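Local atomic coordinates of 11R-lipoxygenase (Gersemia fruticosa, PDB entry 3VF1), a protein that probably inserts molecular oxygen into polyunsaturated fatty acids at a non-heme iron, acting as a calcium-dependent lipoxygenase of 11R specificity. Residues A138-S143 / I513-D518; Q505-I510 / F563-V568; A646-G651 / A657-F662. One frame throughout, in Å; residues are numbered along the deposited sequence.

From the N terminus, the chain first builds the PLAT beta-sandwich, and the loop that follows strand 130-134 supplies 138-143. Some 370 residues later 513-518, at the C-terminal end of helix 491-514, meets it and closes contact 1. Contact 2 opens earlier on that same helix, at 505-510, and closes only at 563-568 on helix 557-579, so contacts 1 and 2 cross along the chain. Contact 3 follows in series as a short local loop, 646-651 folding back on helix 653-676. It is tied to contact 2 by the salt bridge from K661 to D509 and to contact 1 by F650 against Y514. Helix 491-514 is thus the common hub.

Contact 1 of 3, residues A138-S143 / I513-D518; sequences AILPNS and IYYNDD
L140 and Y515 meet where the loop leaving the PLAT beta-sandwich lies against the C-terminal end of helix 491-514 in the lipoxygenase domain. The leucine is the first residue of a type I turn, L140 to S143, and its two methyls share the work. L140 CD1 sits over one face of the Y515 ring, 4.2 Å from the centroid and 14° off the normal: a CH-pi contact, displaced toward the rim. L140 CD2 reaches along to the phenol end, 3.4 Å from Y515 OH. The Y515 hydroxyl is hydrogen-bonded to D524 OD2, which fixes the far end of the ring the leucine rests on.

L140 CD1 also faces the backbone of Y514, a tight approach of 3.2 Å to Y514 O. The Y514 ring turns the other way, toward A138. Its CG lies anti to the carbonyl carbon (chi1 -58°). I513 CG2, from the preceding residue, packs over the centre of one face of this ring. A single carboxylate oxygen, D652 OD2, bonds both Y514 OH and A138 N, joining the two segments through a shared partner. Beside that clamp, A138 CB touches the ring obliquely, 3.6 Å from Y514 CE1.

Contact 2 of 3, residues Q505-I510 / F563-V568; sequences QFVQDI and FLTVVV
V507 packs against L564, T565 and V568 where two long helices of the mainly helical lipoxygenase domain, 491-514 and 557-579, run past each other. Their local axes come within 9.4 Å and their directions differ by 131°, closer to antiparallel than to parallel. From 505-510 it is V507 alone that carries the contact, its CA 6.4 Å from T565 CA.

Along the second helix, L564 comes first. Its CB meets V507 CG1 at 3.9 Å, the two side chains crossing at about a right angle. The valine branch reaches there because CG1 is anti to the backbone N (chi1 168°), while its sister CG2 falls on the N side. The L564 side chain also touches I511 of helix 491-514 and L421 of helix 416-425.

T565 follows, set obliquely to V507. Its hydroxyl is spoken for by the carbonyl of V561, one turn earlier in its own helix, so the face turned to V507 acts as a van der Waals surface, with T565 OG1 4.0 Å from V507 CB.

A turn further on, V568 packs also on I503 and H424. Helix 557-579 goes on from here to H575 and N579, ligands of the iron; the V568 side chain lies about 11 Å from that of H575. Toward V507 the touch is looser than at L564, CG2 of V568 standing 4.4 Å from CG2 of V507.

Contact 3 of 3, residues A646-G651 / A657-F662; sequences ADNLFG and AAMAKF
M659 projects from helix 653-676 and ends against N648 and F650 of the loop just before that helix. Most of the van der Waals packing is with N648. The two side chains approach from opposite directions, and both SD and CE of the methionine lie well off the plane of the N648 amide, on the same side of it. M659 CE comes within 3.6 Å of N648 ND2, and M659 SD stands 3.7 Å from N648 OD1. A bend at the end of the methionine chain, chi3 39°, folds the methyl back over the amide while the sulfur stays near the phenylalanine. Next door, L649 packs on P122 and Y124 of the PLAT domain.

The second kind is Met-aromatic. M659 SD approaches the F650 ring obliquely, 5.2 Å from its centroid, with F650 CD2 as its nearest ring atom. On this ring Y514 also packs, so the loop is tied to the end of helix 491-514 as well.

One hydrogen bond within the loop shapes the surface the methionine meets. N648 OD1 accepts from F650 N at 2.9 Å; the bond is fairly straight at hydrogen, 161°, but the donor sits above the carbonyl plane. The same oxygen lies in plane at the edge of the F650 ring. This is an Asx turn in a loop at the domain interface, packed on its following helix through a Met-aromatic contact and the N648 amide.

Contact 1 of 3, residues A138-S143 / I513-D518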
# COMPACT_ATOMS: atom_id res chain seq x y z
N ALA A 138 -14.82 -3.86 -23.02
CA ALA A 138 -15.26 -4.40 -21.74
C ALA A 138 -16.76 -4.70 -21.79
O ALA A 138 -17.54 -3.91 -22.32
CB ALA A 138 -14.95 -3.42 -20.62
N ILE A 139 -17.15 -5.84 -21.24
CA ILE A 139 -18.52 -6.32 -21.37
C ILE A 139 -19.06 -6.90 -20.07
O ILE A 139 -18.50 -7.85 -19.52
CB ILE A 139 -18.61 -7.41 -22.46
CG1 ILE A 139 -18.10 -6.87 -23.80
CG2 ILE A 139 -20.05 -7.90 -22.60
CD1 ILE A 139 -17.92 -7.93 -24.86
N LEU A 140 -20.15 -6.33 -19.58
CA LEU A 140 -20.83 -6.85 -18.40
C LEU A 140 -21.55 -8.14 -18.74
O LEU A 140 -21.95 -8.34 -19.89
CB LEU A 140 -21.83 -5.82 -17.87
CG LEU A 140 -21.24 -4.50 -17.39
CD1 LEU A 140 -22.33 -3.47 -17.14
CD2 LEU A 140 -20.42 -4.72 -16.13
N PRO A 141 -21.72 -9.03 -17.75
CA PRO A 141 -22.42 -10.30 -18.01
C PRO A 141 -23.89 -10.07 -18.35
O PRO A 141 -24.45 -10.82 -19.15
CB PRO A 141 -22.29 -11.04 -16.67
CG PRO A 141 -22.11 -9.97 -15.66
CD PRO A 141 -21.33 -8.89 -16.34
N ASN A 142 -24.49 -9.05 -17.77
CA ASN A 142 -25.88 -8.71 -18.04
C ASN A 142 -26.01 -7.70 -19.17
O ASN A 142 -27.02 -6.99 -19.27
CB ASN A 142 -26.56 -8.17 -16.78
CG ASN A 142 -25.86 -6.94 -16.23
OD1 ASN A 142 -24.65 -6.77 -16.38
ND2 ASN A 142 -26.63 -6.06 -15.59
N SER A 143 -24.99 -7.62 -20.02
CA SER A 143 -25.01 -6.70 -21.15
C SER A 143 -25.73 -7.31 -22.34
O SER A 143 -26.22 -8.44 -22.27
CB SER A 143 -23.58 -6.32 -21.55
OG SER A 143 -23.57 -5.50 -22.70
N ILE A 513 -19.90 4.65 -17.45
CA ILE A 513 -19.77 4.27 -18.85
C ILE A 513 -20.43 2.92 -19.11
O ILE A 513 -21.01 2.70 -20.18
CB ILE A 513 -18.29 4.19 -19.29
CG1 ILE A 513 -17.70 5.59 -19.46
CG2 ILE A 513 -18.15 3.42 -20.59
CD1 ILE A 513 -16.21 5.61 -19.68
N TYR A 514 -20.36 2.03 -18.13
CA TYR A 514 -20.84 0.66 -18.31
C TYR A 514 -22.14 0.38 -17.55
O TYR A 514 -22.96 -0.42 -18.00
CB TYR A 514 -19.75 -0.32 -17.87
CG TYR A 514 -18.47 -0.14 -18.65
CD1 TYR A 514 -18.30 -0.72 -19.90
CD2 TYR A 514 -17.44 0.63 -18.14
CE1 TYR A 514 -17.14 -0.54 -20.61
CE2 TYR A 514 -16.26 0.81 -18.85
CZ TYR A 514 -16.12 0.22 -20.09
OH TYR A 514 -14.96 0.40 -20.80
N TYR A 515 -22.33 1.04 -16.42
CA TYR A 515 -23.55 0.89 -15.64
C TYR A 515 -24.46 2.10 -15.85
O TYR A 515 -24.18 3.18 -15.34
CB TYR A 515 -23.23 0.75 -14.15
CG TYR A 515 -22.42 -0.48 -13.81
CD1 TYR A 515 -21.03 -0.45 -13.82
CD2 TYR A 515 -23.04 -1.68 -13.47
CE1 TYR A 515 -20.28 -1.57 -13.50
CE2 TYR A 515 -22.30 -2.80 -13.15
CZ TYR A 515 -20.93 -2.74 -13.17
OH TYR A 515 -20.19 -3.86 -12.85
N ASN A 516 -25.54 1.90 -16.60
CA ASN A 516 -26.43 3.00 -16.94
C ASN A 516 -27.34 3.38 -15.78
O ASN A 516 -27.85 4.50 -15.73
CB ASN A 516 -27.27 2.63 -18.17
CG ASN A 516 -27.45 3.80 -19.12
OD1 ASN A 516 -27.09 3.72 -20.29
ND2 ASN A 516 -28.01 4.90 -18.62
N ASP A 517 -27.55 2.45 -14.85
CA ASP A 517 -28.42 2.70 -13.71
C ASP A 517 -28.18 1.69 -12.60
O ASP A 517 -27.39 0.76 -12.76
CB ASP A 517 -29.89 2.67 -14.15
CG ASP A 517 -30.27 1.37 -14.85
OD1 ASP A 517 -29.84 0.29 -14.38
OD2 ASP A 517 -31.00 1.43 -15.86
N ASP A 518 -28.86 1.88 -11.48
CA ASP A 518 -28.65 1.03 -10.31
C ASP A 518 -29.05 -0.42 -10.59
O ASP A 518 -28.51 -1.35 -9.98
CB ASP A 518 -29.45 1.57 -9.11
CG ASP A 518 -29.03 2.98 -8.73
OD1 ASP A 518 -27.95 3.42 -9.17
OD2 ASP A 518 -29.79 3.64 -7.99

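Contact 2 of 3, residues Q505-I510 / F563-V568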
# COMPACT_ATOMS: atom_id res chain seq x y z
N GLN A 505 -13.77 10.81 -8.82
CA GLN A 505 -14.32 11.28 -10.08
C GLN A 505 -13.99 10.29 -11.20
O GLN A 505 -14.85 9.97 -12.02
CB GLN A 505 -13.76 12.66 -10.43
CG GLN A 505 -14.40 13.28 -11.66
CD GLN A 505 -15.89 13.49 -11.49
OE1 GLN A 505 -16.33 14.10 -10.52
NE2 GLN A 505 -16.68 12.97 -12.43
N PHE A 506 -12.76 9.80 -11.21
CA PHE A 506 -12.32 8.86 -12.24
C PHE A 506 -13.11 7.55 -12.17
O PHE A 506 -13.61 7.07 -13.18
CB PHE A 506 -10.83 8.57 -12.10
CG PHE A 506 -10.35 7.42 -12.95
CD1 PHE A 506 -10.46 7.47 -14.33
CD2 PHE A 506 -9.79 6.30 -12.37
CE1 PHE A 506 -10.03 6.43 -15.11
CE2 PHE A 506 -9.35 5.25 -13.15
CZ PHE A 506 -9.47 5.31 -14.52
N VAL A 507 -13.21 6.99 -10.97
CA VAL A 507 -13.95 5.75 -10.78
C VAL A 507 -15.41 5.92 -11.18
O VAL A 507 -16.00 5.03 -11.77
CB VAL A 507 -13.87 5.27 -9.31
CG1 VAL A 507 -14.86 4.14 -9.06
CG2 VAL A 507 -12.45 4.82 -8.98
N GLN A 508 -15.98 7.07 -10.85
CA GLN A 508 -17.37 7.35 -11.19
C GLN A 508 -17.55 7.42 -12.70
O GLN A 508 -18.53 6.91 -13.24
CB GLN A 508 -17.82 8.67 -10.55
CG GLN A 508 -19.28 9.00 -10.80
CD GLN A 508 -19.74 10.22 -10.02
OE1 GLN A 508 -19.65 11.35 -10.50
NE2 GLN A 508 -20.24 9.99 -8.81
N ASP A 509 -16.61 8.06 -13.39
CA ASP A 509 -16.67 8.18 -14.84
C ASP A 509 -16.65 6.80 -15.49
O ASP A 509 -17.47 6.51 -16.37
CB ASP A 509 -15.50 9.02 -15.36
CG ASP A 509 -15.63 10.49 -15.00
OD1 ASP A 509 -16.72 10.90 -14.55
OD2 ASP A 509 -14.64 11.23 -15.17
N ILE A 510 -15.73 5.95 -15.06
CA ILE A 510 -15.60 4.61 -15.61
C ILE A 510 -16.87 3.80 -15.38
O ILE A 510 -17.40 3.18 -16.30
CB ILE A 510 -14.41 3.85 -14.98
CG1 ILE A 510 -13.09 4.52 -15.36
CG2 ILE A 510 -14.42 2.39 -15.43
CD1 ILE A 510 -12.84 4.60 -16.86
N PHE A 563 -16.79 2.15 -2.74
CA PHE A 563 -15.97 1.01 -2.34
C PHE A 563 -14.72 0.91 -3.21
O PHE A 563 -13.64 0.60 -2.72
CB PHE A 563 -16.77 -0.29 -2.41
CG PHE A 563 -16.08 -1.45 -1.76
CD1 PHE A 563 -16.27 -1.73 -0.42
CD2 PHE A 563 -15.23 -2.27 -2.49
CE1 PHE A 563 -15.64 -2.80 0.18
CE2 PHE A 563 -14.59 -3.34 -1.89
CZ PHE A 563 -14.80 -3.60 -0.55
N LEU A 564 -14.87 1.16 -4.51
CA LEU A 564 -13.75 1.08 -5.43
C LEU A 564 -12.80 2.25 -5.25
O LEU A 564 -11.59 2.12 -5.43
CB LEU A 564 -14.25 1.02 -6.88
CG LEU A 564 -15.07 -0.22 -7.24
CD1 LEU A 564 -15.63 -0.09 -8.65
CD2 LEU A 564 -14.22 -1.47 -7.12
N THR A 565 -13.34 3.41 -4.90
CA THR A 565 -12.53 4.58 -4.62
C THR A 565 -11.60 4.30 -3.44
O THR A 565 -10.42 4.65 -3.46
CB THR A 565 -13.39 5.82 -4.30
OG1 THR A 565 -14.16 6.18 -5.45
CG2 THR A 565 -12.53 7.00 -3.89
N VAL A 566 -12.15 3.65 -2.41
CA VAL A 566 -11.37 3.26 -1.25
C VAL A 566 -10.19 2.38 -1.64
O VAL A 566 -9.07 2.59 -1.17
CB VAL A 566 -12.24 2.50 -0.22
CG1 VAL A 566 -11.37 1.73 0.77
CG2 VAL A 566 -13.17 3.46 0.51
N VAL A 567 -10.44 1.41 -2.51
CA VAL A 567 -9.40 0.47 -2.92
C VAL A 567 -8.29 1.16 -3.70
O VAL A 567 -7.11 0.99 -3.40
CB VAL A 567 -9.99 -0.68 -3.77
CG1 VAL A 567 -8.88 -1.59 -4.27
CG2 VAL A 567 -11.01 -1.47 -2.97
N VAL A 568 -8.68 1.93 -4.71
CA VAL A 568 -7.70 2.60 -5.57
C VAL A 568 -6.88 3.60 -4.76
O VAL A 568 -5.67 3.73 -4.96
CB VAL A 568 -8.40 3.34 -6.73
CG1 VAL A 568 -7.39 4.18 -7.51
CG2 VAL A 568 -9.09 2.35 -7.65

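Contact 3 of 3, residues A646-G651 / A657-F662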
# COMPACT_ATOMS: atom_id res chain seq x y z
N ALA A 646 0.22 2.36 -18.72
CA ALA A 646 0.88 1.90 -19.94
C ALA A 646 0.39 0.51 -20.34
O ALA A 646 0.24 0.22 -21.53
CB ALA A 646 2.39 1.90 -19.75
N ASP A 647 0.15 -0.34 -19.35
CA ASP A 647 -0.35 -1.69 -19.60
C ASP A 647 -1.88 -1.70 -19.58
O ASP A 647 -2.49 -2.57 -18.97
CB ASP A 647 0.20 -2.66 -18.56
CG ASP A 647 1.71 -2.77 -18.61
OD1 ASP A 647 2.35 -1.90 -19.23
OD2 ASP A 647 2.26 -3.74 -18.03
N ASN A 648 -2.47 -0.72 -20.25
CA ASN A 648 -3.92 -0.52 -20.23
C ASN A 648 -4.69 -1.70 -20.82
O ASN A 648 -4.38 -2.17 -21.92
CB ASN A 648 -4.28 0.76 -20.97
CG ASN A 648 -5.76 1.06 -20.92
OD1 ASN A 648 -6.45 0.68 -19.97
ND2 ASN A 648 -6.26 1.75 -21.93
N LEU A 649 -5.71 -2.14 -20.10
CA LEU A 649 -6.55 -3.25 -20.55
C LEU A 649 -7.82 -2.76 -21.23
O LEU A 649 -8.53 -3.54 -21.87
CB LEU A 649 -6.91 -4.15 -19.36
CG LEU A 649 -5.73 -4.79 -18.64
CD1 LEU A 649 -6.21 -5.58 -17.43
CD2 LEU A 649 -4.94 -5.68 -19.58
N PHE A 650 -8.12 -1.47 -21.08
CA PHE A 650 -9.32 -0.90 -21.68
C PHE A 650 -9.15 -0.69 -23.18
O PHE A 650 -8.14 -0.15 -23.64
CB PHE A 650 -9.67 0.44 -21.02
CG PHE A 650 -10.32 0.29 -19.68
CD1 PHE A 650 -11.66 -0.04 -19.57
CD2 PHE A 650 -9.60 0.50 -18.51
CE1 PHE A 650 -12.26 -0.17 -18.34
CE2 PHE A 650 -10.20 0.37 -17.28
CZ PHE A 650 -11.53 0.04 -17.19
N GLY A 651 -10.15 -1.12 -23.95
CA GLY A 651 -10.16 -0.90 -25.38
C GLY A 651 -11.14 0.19 -25.77
O GLY A 651 -10.97 0.86 -26.79
N ALA A 657 -10.88 8.28 -22.59
CA ALA A 657 -11.23 9.67 -22.32
C ALA A 657 -11.28 9.93 -20.82
O ALA A 657 -10.82 10.97 -20.34
CB ALA A 657 -12.56 10.01 -22.96
N ALA A 658 -11.83 8.97 -20.08
CA ALA A 658 -11.93 9.09 -18.63
C ALA A 658 -10.53 9.09 -18.01
O ALA A 658 -10.23 9.88 -17.12
CB ALA A 658 -12.77 7.97 -18.06
N MET A 659 -9.69 8.18 -18.49
CA MET A 659 -8.32 8.06 -18.00
C MET A 659 -7.51 9.32 -18.30
O MET A 659 -6.68 9.74 -17.49
CB MET A 659 -7.64 6.84 -18.63
CG MET A 659 -8.00 5.52 -17.96
SD MET A 659 -7.61 4.08 -18.97
CE MET A 659 -6.05 4.57 -19.70
N ALA A 660 -7.73 9.92 -19.47
CA ALA A 660 -7.00 11.11 -19.86
C ALA A 660 -7.40 12.30 -18.99
O ALA A 660 -6.57 13.12 -18.60
CB ALA A 660 -7.23 11.42 -21.33
N LYS A 661 -8.69 12.40 -18.69
CA LYS A 661 -9.21 13.44 -17.82
C LYS A 661 -8.61 13.27 -16.43
O LYS A 661 -8.29 14.25 -15.74
CB LYS A 661 -10.74 13.35 -17.75
CG LYS A 661 -11.39 14.27 -16.73
CD LYS A 661 -12.85 13.89 -16.54
CE LYS A 661 -13.50 14.65 -15.40
NZ LYS A 661 -14.82 14.08 -15.04
N PHE A 662 -8.46 12.02 -16.02
CA PHE A 662 -7.84 11.67 -14.75
C PHE A 662 -6.42 12.22 -14.70
O PHE A 662 -6.05 12.93 -13.76
CB PHE A 662 -7.83 10.14 -14.61
CG PHE A 662 -7.38 9.64 -13.27
CD1 PHE A 662 -7.87 10.19 -12.10
CD2 PHE A 662 -6.49 8.58 -13.19
CE1 PHE A 662 -7.45 9.70 -10.87
CE2 PHE A 662 -6.07 8.09 -11.96
CZ PHE A 662 -6.56 8.65 -10.80